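Local coordinates for ACYL carrier protein ACPA (Mycobacterium tuberculosis, PDB 2CGQ) that probably carries acyl groups as thioesters on a phosphopantetheine arm, as acyl carrier proteins do, at residues A26-I31 and D90-V95; I35-R40 and L62-T67; A47-V52 and K86-V91. All blocks are in the same frame, centred on the assembly; numbering follows the deposited sequence. Where two conformers were deposited one is given.

In the fold
Contacts 1 and 2 are both buried and draw on helix 27-39, at its start and its end, on opposite sides of the chain's centre. Contact 1 sets it against helix 88-96, contact 2 against helix 59-73. Neither has a hydrogen bond across its segments: contact 1 packs aliphatic chains round a tyrosine ring, contact 2 is mainly aliphatic with a polar margin. Contact 3 is only partly buried. There the loop between helices 27-39 and 59-73 is joined by backbone hydrogen bonds to the start of helix 88-96. All three meet in the interior, where Val91, shared by contacts 1 and 3, packs on Leu65 of contact 2, and Leu51 of contact 3 touches Leu62 and Leu65.

Contact 1 of 3, residues A26-I31 and D90-V95; sequences AMEEAI and DVYTSV. Unlike the reference sequence in segment 26-31: Glu28 (reference Lys).
Glu28, which differs from the reference sequence, lays its side chain over one face of the Tyr92 ring. Its CG sits 3.5 Å from the centroid of the Tyr92 ring, only 9° off the normal, in a CH-pi contact. The two side chains cross at about a right angle, and the Glu28 carboxylate stacks almost parallel on the ring, with Glu28 OE1 3.5 Å from Tyr92 CE2. At the ring edge, close to the plane, Ile31 CG2 approaches Tyr92 CE1 at 3.8 Å, and the same methyl touches Val91 CG1 at 3.7 Å. The other branch of Ile31 ends in CD1, which meets Val95 CG2 tip to tip at 3.7 Å. Met27 has CG anti to the backbone N (chi1 174°), then bends at SD; SD lies against Val95 CG1 at 3.7 Å, while CE points at the Tyr92 carbonyl oxygen and touches Tyr92 CB at 4.0 Å. The Tyr92 hydroxyl is hydrogen-bonded to Asn32, one residue past the first segment, which fixes the far end of the ring. The short helical segments cross at 122°, joining the first and last helices of the four-helix fold characteristic of acyl carrier proteins.

Contact 2 of 3, residues I35-R40 and L62-T67; sequences IQRILR and LFQLIT
The Arg37 guanidinium has Gln64 NE2 near its plane, at one edge, but Arg37 NH2 and Gln64 NE2 stay 4.2 Å apart and form no hydrogen bond. Arg37 NE is instead salt-bridged to Glu68, one turn further along helix 59-73, which keeps the guanidinium at the exposed margin of the interface. Ile38 and Gln64 run past each other in opposite directions, bringing Ile38 CG2 to 3.8 Å from Gln64 OE1, the oxygen of the glutamine amide. These are the first two helices of the acyl carrier protein bundle; the axes of the two short segments approach to 10.1 Å, their directions 145° apart, closer to antiparallel than to perpendicular. While the CG2 branch of Ile38 is taken up by Gln64, its other branch goes to the neighbouring leucine. Ile38 CD1 presses on the backbone of the second helix, 3.5 Å from Leu65 CA, which is tight for two carbons, and the same methyl touches Leu65 CB at 4.0 Å. In Leu65 chi1 of 179° carries CG away from the backbone N, and Leu65 CD1 then lies 3.8 Å from Ile35 CG1, the two side chains crossing at a slant. Just beyond this packing a Schellman motif closes helix 27-39, with Thr41 N bonded to Gln36 O and Arg40, of positive phi, as the C-prime residue.

Contact 3 of 3, residues A47-V52 and K86-V91; sequences ANQVLV and KTVGDV
With chi1 at 63°, Thr87 places OG1 between its own N and carbonyl carbon, facing the start of helix 88-96, while its CB lies 3.4 Å from Gln49 O. From there OG1 accepts a weak hydrogen bond from Asp90 N. Asp90 answers with OD2, which takes Thr87 N at 3.0 Å from above the carboxylate plane and Lys86 N at 2.7 Å on the anti lone pair. Thr87 and Asp90 thus form a capping box, with Thr87 as N-cap, and the two N-H groups gripping one oxygen would tend to stabilise the carboxylate's charge. Against this helix start runs the long loop between helices 27-39 and 59-73, a hallmark of the acyl carrier protein fold, joined here by a single beta bridge of Val50 with Thr87. Two bonds flank the bridge: Val88 N donates to Gln49 O at 2.8 Å, and Leu51 N to Lys86 O at 2.9 Å, nearly straight (173°). Next to them, Gly89 N binds a lone pair of Ala47 O at 2.8 Å, in the carbonyl plane. A water adds a further link, donating to Lys86 O and accepting from Val52 N. On the buried side the Leu51 and Val88 side chains cross at about a right angle, CD2 of Leu51 3.8 Å from Val88 CG2, and Leu51 CD1 reaches Val91 CG2 at 4.0 Å. The Gln49 amide is turned back into its own loop, where OE1 accepts from Thr46 N and NE2 donates to Gly44 O.

Contact 1 of 3, residues A26-I31 and D90-V95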
loop_
_atom_site.group_PDB
_atom_site.type_symbol
_atom_site.label_atom_id
_atom_site.label_comp_id
_atom_site.label_asym_id
_atom_site.label_seq_id
_atom_site.Cartn_x
_atom_site.Cartn_y
_atom_site.Cartn_z
ATOM N N ALA A 26 12.633 -2.053 5.223
ATOM C CA ALA A 26 12.471 -3.487 5.669
ATOM C C ALA A 26 11.011 -3.882 5.626
ATOM O O ALA A 26 10.583 -4.646 4.734
ATOM C CB ALA A 26 13.003 -3.673 7.028
ATOM N N MET A 27 10.239 -3.366 6.587
ATOM C CA MET A 27 8.786 -3.330 6.423
ATOM C C MET A 27 8.474 -2.510 5.169
ATOM O O MET A 27 7.634 -2.867 4.336
ATOM C CB MET A 27 8.128 -2.704 7.646
ATOM C CG MET A 27 6.590 -2.482 7.521
ATOM S SD MET A 27 5.839 -1.301 8.695
ATOM C CE MET A 27 5.924 0.241 7.733
ATOM N N GLU A 28 9.135 -1.384 5.044
ATOM C CA GLU A 28 8.903 -0.513 3.899
ATOM C C GLU A 28 9.282 -1.156 2.587
ATOM O O GLU A 28 8.557 -0.983 1.606
ATOM C CB GLU A 28 9.652 0.804 4.049
ATOM C CG GLU A 28 8.950 1.784 4.938
ATOM C CD GLU A 28 9.699 3.090 5.063
ATOM O OE1 GLU A 28 10.419 3.520 4.095
ATOM O OE2 GLU A 28 9.552 3.691 6.140
ATOM N N GLU A 29 10.414 -1.864 2.561
ATOM C CA GLU A 29 10.855 -2.575 1.353
ATOM C C GLU A 29 9.847 -3.621 0.915
ATOM O O GLU A 29 9.593 -3.792 -0.277
ATOM C CB GLU A 29 12.218 -3.241 1.560
ATOM C CG GLU A 29 13.360 -2.256 1.454
ATOM C CD GLU A 29 14.699 -2.923 1.744
ATOM O OE1 GLU A 29 15.324 -2.580 2.784
ATOM O OE2 GLU A 29 15.068 -3.847 0.970
ATOM N N ALA A 30 9.297 -4.345 1.883
ATOM C CA ALA A 30 8.253 -5.321 1.610
ATOM C C ALA A 30 6.992 -4.677 1.083
ATOM O O ALA A 30 6.348 -5.191 0.160
ATOM C CB ALA A 30 7.945 -6.101 2.845
ATOM N N ILE A 31 6.613 -3.526 1.646
ATOM C CA ILE A 31 5.403 -2.865 1.153
ATOM C C ILE A 31 5.639 -2.402 -0.276
ATOM O O ILE A 31 4.749 -2.531 -1.128
ATOM C CB ILE A 31 4.958 -1.724 2.089
ATOM C CG1 ILE A 31 4.492 -2.330 3.431
ATOM C CG2 ILE A 31 3.904 -0.877 1.429
ATOM C CD1 ILE A 31 4.330 -1.274 4.550
ATOM N N ASP A 90 1.163 6.756 3.803
ATOM C CA ASP A 90 -0.072 6.424 4.580
ATOM C C ASP A 90 -0.174 4.877 4.678
ATOM O O ASP A 90 -0.527 4.304 5.722
ATOM C CB ASP A 90 -1.319 6.916 3.866
ATOM C CG ASP A 90 -1.457 8.426 3.820
ATOM O OD1 ASP A 90 -0.848 9.148 4.656
ATOM O OD2 ASP A 90 -2.234 8.856 2.941
ATOM N N VAL A 91 0.196 4.212 3.586
ATOM C CA VAL A 91 0.283 2.733 3.579
ATOM C C VAL A 91 1.328 2.246 4.606
ATOM O O VAL A 91 1.057 1.336 5.426
ATOM C CB VAL A 91 0.641 2.189 2.188
ATOM C CG1 VAL A 91 0.652 0.642 2.214
ATOM C CG2 VAL A 91 -0.345 2.617 1.136
ATOM N N TYR A 92 2.530 2.861 4.622
ATOM C CA TYR A 92 3.544 2.498 5.615
ATOM C C TYR A 92 3.041 2.645 7.030
ATOM O O TYR A 92 3.248 1.792 7.851
ATOM C CB TYR A 92 4.825 3.336 5.442
ATOM C CG TYR A 92 5.560 3.249 4.134
ATOM C CD1 TYR A 92 5.428 2.205 3.251
ATOM C CD2 TYR A 92 6.555 4.195 3.837
ATOM C CE1 TYR A 92 6.202 2.144 2.070
ATOM C CE2 TYR A 92 7.324 4.133 2.690
ATOM C CZ TYR A 92 7.172 3.132 1.814
ATOM O OH TYR A 92 7.953 3.175 0.682
ATOM N N THR A 93 2.361 3.742 7.338
ATOM C CA THR A 93 1.994 3.993 8.742
ATOM C C THR A 93 0.806 3.089 9.099
ATOM O O THR A 93 0.666 2.702 10.267
ATOM C CB THR A 93 1.750 5.497 9.003
ATOM O OG1 THR A 93 0.766 5.938 8.106
ATOM C CG2 THR A 93 2.940 6.248 8.693
ATOM N N SER A 94 0.010 2.685 8.114
ATOM C CA SER A 94 -1.120 1.746 8.373
ATOM C C SER A 94 -0.605 0.370 8.777
ATOM O O SER A 94 -1.218 -0.291 9.647
ATOM C CB SER A 94 -2.069 1.604 7.187
ATOM O OG SER A 94 -3.024 2.635 7.119
ATOM N N VAL A 95 0.495 -0.074 8.162
ATOM C CA VAL A 95 1.126 -1.314 8.552
ATOM C C VAL A 95 1.976 -1.126 9.817
ATOM O O VAL A 95 1.988 -2.002 10.683
ATOM C CB VAL A 95 1.974 -1.855 7.405
ATOM C CG1 VAL A 95 2.724 -3.115 7.793
ATOM C CG2 VAL A 95 1.071 -2.068 6.171
#

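Contact 2 of 3, residues I35-R40 and L62-T67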
loop_
_atom_site.group_PDB
_atom_site.type_symbol
_atom_site.label_atom_id
_atom_site.label_comp_id
_atom_site.label_asym_id
_atom_site.label_seq_id
_atom_site.Cartn_x
_atom_site.Cartn_y
_atom_site.Cartn_z
ATOM N N ILE A 35 3.491 -3.325 -3.618
ATOM C CA ILE A 35 3.042 -2.279 -4.539
ATOM C C ILE A 35 3.530 -2.540 -5.974
ATOM O O ILE A 35 2.779 -2.494 -6.936
ATOM C CB ILE A 35 3.489 -0.890 -4.038
ATOM C CG1 ILE A 35 2.651 -0.511 -2.805
ATOM C CG2 ILE A 35 3.342 0.107 -5.170
ATOM C CD1 ILE A 35 3.133 0.820 -2.054
ATOM N N GLN A 36 4.818 -2.824 -6.113
ATOM C CA GLN A 36 5.358 -3.162 -7.425
ATOM C C GLN A 36 4.741 -4.399 -8.055
ATOM O O GLN A 36 4.520 -4.419 -9.274
ATOM C CB GLN A 36 6.869 -3.293 -7.345
ATOM C CG GLN A 36 7.580 -1.964 -7.073
ATOM C CD GLN A 36 9.046 -2.147 -6.807
ATOM O OE1 GLN A 36 9.439 -3.169 -6.238
ATOM N NE2 GLN A 36 9.881 -1.171 -7.234
ATOM N N ARG A 37 4.493 -5.438 -7.256
ATOM C CA ARG A 37 3.904 -6.668 -7.774
ATOM C C ARG A 37 2.499 -6.353 -8.344
ATOM O O ARG A 37 2.166 -6.721 -9.470
ATOM C CB ARG A 37 3.831 -7.681 -6.629
ATOM C CG ARG A 37 3.997 -9.118 -6.880
ATOM C CD ARG A 37 3.244 -9.956 -5.817
ATOM N NE ARG A 37 1.827 -9.523 -5.791
ATOM C CZ ARG A 37 0.853 -9.995 -6.585
ATOM N NH1 ARG A 37 1.095 -10.944 -7.435
ATOM N NH2 ARG A 37 -0.358 -9.422 -6.560
ATOM N N ILE A 38 1.688 -5.647 -7.560
ATOM C CA ILE A 38 0.323 -5.274 -7.980
ATOM C C ILE A 38 0.285 -4.403 -9.214
ATOM O O ILE A 38 -0.527 -4.645 -10.128
ATOM C CB ILE A 38 -0.468 -4.590 -6.818
ATOM C CG1 ILE A 38 -0.728 -5.621 -5.738
ATOM C CG2 ILE A 38 -1.801 -3.932 -7.301
ATOM C CD1 ILE A 38 -1.131 -4.973 -4.408
ATOM N N LEU A 39 1.163 -3.434 -9.310
ATOM C CA LEU A 39 1.176 -2.548 -10.457
ATOM C C LEU A 39 2.014 -3.112 -11.629
ATOM O O LEU A 39 2.006 -2.528 -12.724
ATOM C CB LEU A 39 1.755 -1.211 -10.110
ATOM C CG LEU A 39 1.119 -0.367 -9.013
ATOM C CD1 LEU A 39 2.029 0.770 -8.726
ATOM C CD2 LEU A 39 -0.227 0.111 -9.481
ATOM N N ARG A 40 2.739 -4.220 -11.414
ATOM C CA ARG A 40 3.649 -4.725 -12.449
ATOM C C ARG A 40 4.638 -3.663 -12.949
ATOM O O ARG A 40 4.815 -3.457 -14.166
ATOM C CB ARG A 40 2.825 -5.264 -13.610
ATOM C CG ARG A 40 2.024 -6.428 -13.183
ATOM C CD ARG A 40 1.183 -6.887 -14.284
ATOM N NE ARG A 40 0.096 -7.639 -13.696
ATOM C CZ ARG A 40 -0.395 -8.741 -14.198
ATOM N NH1 ARG A 40 -1.376 -9.343 -13.565
ATOM N NH2 ARG A 40 0.093 -9.257 -15.329
ATOM N N LEU A 62 -6.300 -0.819 -5.467
ATOM C CA LEU A 62 -6.262 -0.429 -4.052
ATOM C C LEU A 62 -6.836 -1.533 -3.168
ATOM O O LEU A 62 -6.337 -1.749 -2.072
ATOM C CB LEU A 62 -7.056 0.826 -3.804
ATOM C CG LEU A 62 -6.405 2.056 -4.413
ATOM C CD1 LEU A 62 -7.431 3.203 -4.494
ATOM C CD2 LEU A 62 -5.138 2.406 -3.696
ATOM N N PHE A 63 -7.909 -2.196 -3.626
ATOM C CA PHE A 63 -8.463 -3.331 -2.903
ATOM C C PHE A 63 -7.434 -4.440 -2.796
ATOM O O PHE A 63 -7.277 -5.076 -1.774
ATOM C CB PHE A 63 -9.730 -3.850 -3.615
ATOM C CG PHE A 63 -10.336 -5.045 -2.978
ATOM C CD1 PHE A 63 -11.134 -4.915 -1.837
ATOM C CD2 PHE A 63 -10.061 -6.318 -3.452
ATOM C CE1 PHE A 63 -11.707 -6.014 -1.247
ATOM C CE2 PHE A 63 -10.609 -7.449 -2.813
ATOM C CZ PHE A 63 -11.438 -7.280 -1.722
ATOM N N GLN A 64 -6.732 -4.710 -3.910
ATOM C CA GLN A 64 -5.660 -5.691 -3.893
ATOM C C GLN A 64 -4.609 -5.298 -2.881
ATOM O O GLN A 64 -4.112 -6.140 -2.150
ATOM C CB GLN A 64 -5.006 -5.824 -5.255
ATOM C CG GLN A 64 -5.745 -6.565 -6.301
ATOM C CD GLN A 64 -4.852 -6.775 -7.514
ATOM O OE1 GLN A 64 -4.793 -5.938 -8.359
ATOM N NE2 GLN A 64 -4.151 -7.911 -7.562
ATOM N N LEU A 65 -4.206 -4.035 -2.867
ATOM C CA LEU A 65 -3.168 -3.617 -1.939
ATOM C C LEU A 65 -3.553 -3.870 -0.495
ATOM O O LEU A 65 -2.765 -4.439 0.269
ATOM C CB LEU A 65 -2.788 -2.151 -2.132
ATOM C CG LEU A 65 -1.751 -1.584 -1.236
ATOM C CD1 LEU A 65 -0.421 -2.229 -1.425
ATOM C CD2 LEU A 65 -1.642 -0.088 -1.563
ATOM N N ILE A 66 -4.735 -3.437 -0.115
ATOM C CA ILE A 66 -5.178 -3.599 1.297
ATOM C C ILE A 66 -5.229 -5.089 1.686
ATOM O O ILE A 66 -4.675 -5.523 2.679
ATOM C CB ILE A 66 -6.518 -2.911 1.561
ATOM C CG1 ILE A 66 -6.420 -1.366 1.282
ATOM C CG2 ILE A 66 -6.967 -3.155 2.991
ATOM C CD1 ILE A 66 -5.277 -0.632 2.002
ATOM N N THR A 67 -5.880 -5.891 0.875
ATOM C CA THR A 67 -6.067 -7.287 1.171
ATOM C C THR A 67 -4.722 -8.064 1.116
ATOM O O THR A 67 -4.446 -8.928 1.982
ATOM C CB THR A 67 -7.172 -7.892 0.294
ATOM O OG1 THR A 67 -6.832 -7.805 -1.103
ATOM C CG2 THR A 67 -8.531 -7.223 0.559
#

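Contact 3 of 3, residues A47-V52 and K86-V91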
loop_
_atom_site.group_PDB
_atom_site.type_symbol
_atom_site.label_atom_id
_atom_site.label_comp_id
_atom_site.label_asym_id
_atom_site.label_seq_id
_atom_site.Cartn_x
_atom_site.Cartn_y
_atom_site.Cartn_z
ATOM N N ALA A 47 7.595 7.446 -0.250
ATOM C CA ALA A 47 6.521 7.736 0.635
ATOM C C ALA A 47 5.627 8.899 0.229
ATOM O O ALA A 47 4.485 8.932 0.612
ATOM C CB ALA A 47 7.049 7.941 2.031
ATOM N N ASN A 48 6.152 9.843 -0.572
ATOM C CA ASN A 48 5.370 10.994 -1.072
ATOM C C ASN A 48 4.431 10.692 -2.232
ATOM O O ASN A 48 3.525 11.499 -2.528
ATOM C CB ASN A 48 6.340 12.110 -1.489
ATOM C CG ASN A 48 7.164 11.692 -2.639
ATOM O OD1 ASN A 48 7.817 10.641 -2.580
ATOM N ND2 ASN A 48 7.132 12.478 -3.724
ATOM N N GLN A 49 4.586 9.543 -2.876
ATOM C CA GLN A 49 3.780 9.214 -4.066
ATOM C C GLN A 49 2.326 9.018 -3.734
ATOM O O GLN A 49 1.972 8.250 -2.816
ATOM C CB GLN A 49 4.325 7.992 -4.814
ATOM C CG GLN A 49 5.639 8.274 -5.498
ATOM C CD GLN A 49 6.332 6.989 -6.013
ATOM O OE1 GLN A 49 6.261 5.948 -5.384
ATOM N NE2 GLN A 49 7.021 7.101 -7.125
ATOM N N VAL A 50 1.496 9.754 -4.472
ATOM C CA VAL A 50 0.047 9.626 -4.425
ATOM C C VAL A 50 -0.365 8.356 -5.168
ATOM O O VAL A 50 -0.041 8.205 -6.345
ATOM C CB VAL A 50 -0.634 10.882 -4.987
ATOM C CG1 VAL A 50 -2.087 10.784 -4.848
ATOM C CG2 VAL A 50 -0.163 12.129 -4.229
ATOM N N LEU A 51 -1.077 7.454 -4.501
ATOM C CA LEU A 51 -1.341 6.103 -5.057
ATOM C C LEU A 51 -2.053 6.182 -6.392
ATOM O O LEU A 51 -1.621 5.595 -7.392
ATOM C CB LEU A 51 -2.143 5.231 -4.090
ATOM C CG LEU A 51 -1.428 4.881 -2.791
ATOM C CD1 LEU A 51 -2.363 3.956 -2.012
ATOM C CD2 LEU A 51 -0.120 4.198 -2.988
ATOM N N VAL A 52 -3.080 6.988 -6.426
ATOM C CA VAL A 52 -3.819 7.214 -7.676
ATOM C C VAL A 52 -3.042 8.099 -8.645
ATOM O O VAL A 52 -2.686 7.629 -9.716
ATOM C CB VAL A 52 -5.208 7.821 -7.434
ATOM C CG1 VAL A 52 -5.914 8.034 -8.773
ATOM C CG2 VAL A 52 -6.042 6.900 -6.573
ATOM N N LYS A 86 -3.962 7.799 1.083
ATOM C CA LYS A 86 -3.783 8.562 -0.134
ATOM C C LYS A 86 -2.384 8.375 -0.745
ATOM O O LYS A 86 -2.256 8.342 -1.958
ATOM C CB LYS A 86 -3.980 10.044 0.108
ATOM C CG LYS A 86 -5.378 10.460 0.517
ATOM C CD LYS A 86 -6.372 10.137 -0.543
ATOM C CE LYS A 86 -7.535 11.114 -0.425
ATOM N NZ LYS A 86 -8.181 10.984 0.905
ATOM N N THR A 87 -1.361 8.366 0.115
ATOM C CA THR A 87 0.014 8.219 -0.309
ATOM C C THR A 87 0.629 6.904 0.098
ATOM O O THR A 87 0.149 6.244 1.016
ATOM C CB THR A 87 0.883 9.344 0.258
ATOM O OG1 THR A 87 0.903 9.280 1.681
ATOM C CG2 THR A 87 0.342 10.689 -0.167
ATOM N N VAL A 88 1.759 6.599 -0.517
ATOM C CA VAL A 88 2.572 5.456 -0.094
ATOM C C VAL A 88 2.869 5.564 1.425
ATOM O O VAL A 88 2.772 4.569 2.151
ATOM C CB VAL A 88 3.854 5.373 -0.908
ATOM C CG1 VAL A 88 4.865 4.370 -0.276
ATOM C CG2 VAL A 88 3.565 5.012 -2.394
ATOM N N GLY A 89 3.247 6.743 1.907
ATOM C CA GLY A 89 3.523 6.907 3.313
ATOM C C GLY A 89 2.390 6.487 4.224
ATOM O O GLY A 89 2.626 5.936 5.291
ATOM N N ASP A 90 1.163 6.756 3.803
ATOM C CA ASP A 90 -0.072 6.424 4.580
ATOM C C ASP A 90 -0.174 4.877 4.678
ATOM O O ASP A 90 -0.527 4.304 5.722
ATOM C CB ASP A 90 -1.319 6.916 3.866
ATOM C CG ASP A 90 -1.457 8.426 3.820
ATOM O OD1 ASP A 90 -0.848 9.148 4.656
ATOM O OD2 ASP A 90 -2.234 8.856 2.941
ATOM N N VAL A 91 0.196 4.212 3.586
ATOM C CA VAL A 91 0.283 2.733 3.579
ATOM C C VAL A 91 1.328 2.246 4.606
ATOM O O VAL A 91 1.057 1.336 5.426
ATOM C CB VAL A 91 0.641 2.189 2.188
ATOM C CG1 VAL A 91 0.652 0.642 2.214
ATOM C CG2 VAL A 91 -0.345 2.617 1.136
HETATM O O HOH W 1 -4.272 8.137 -3.864
#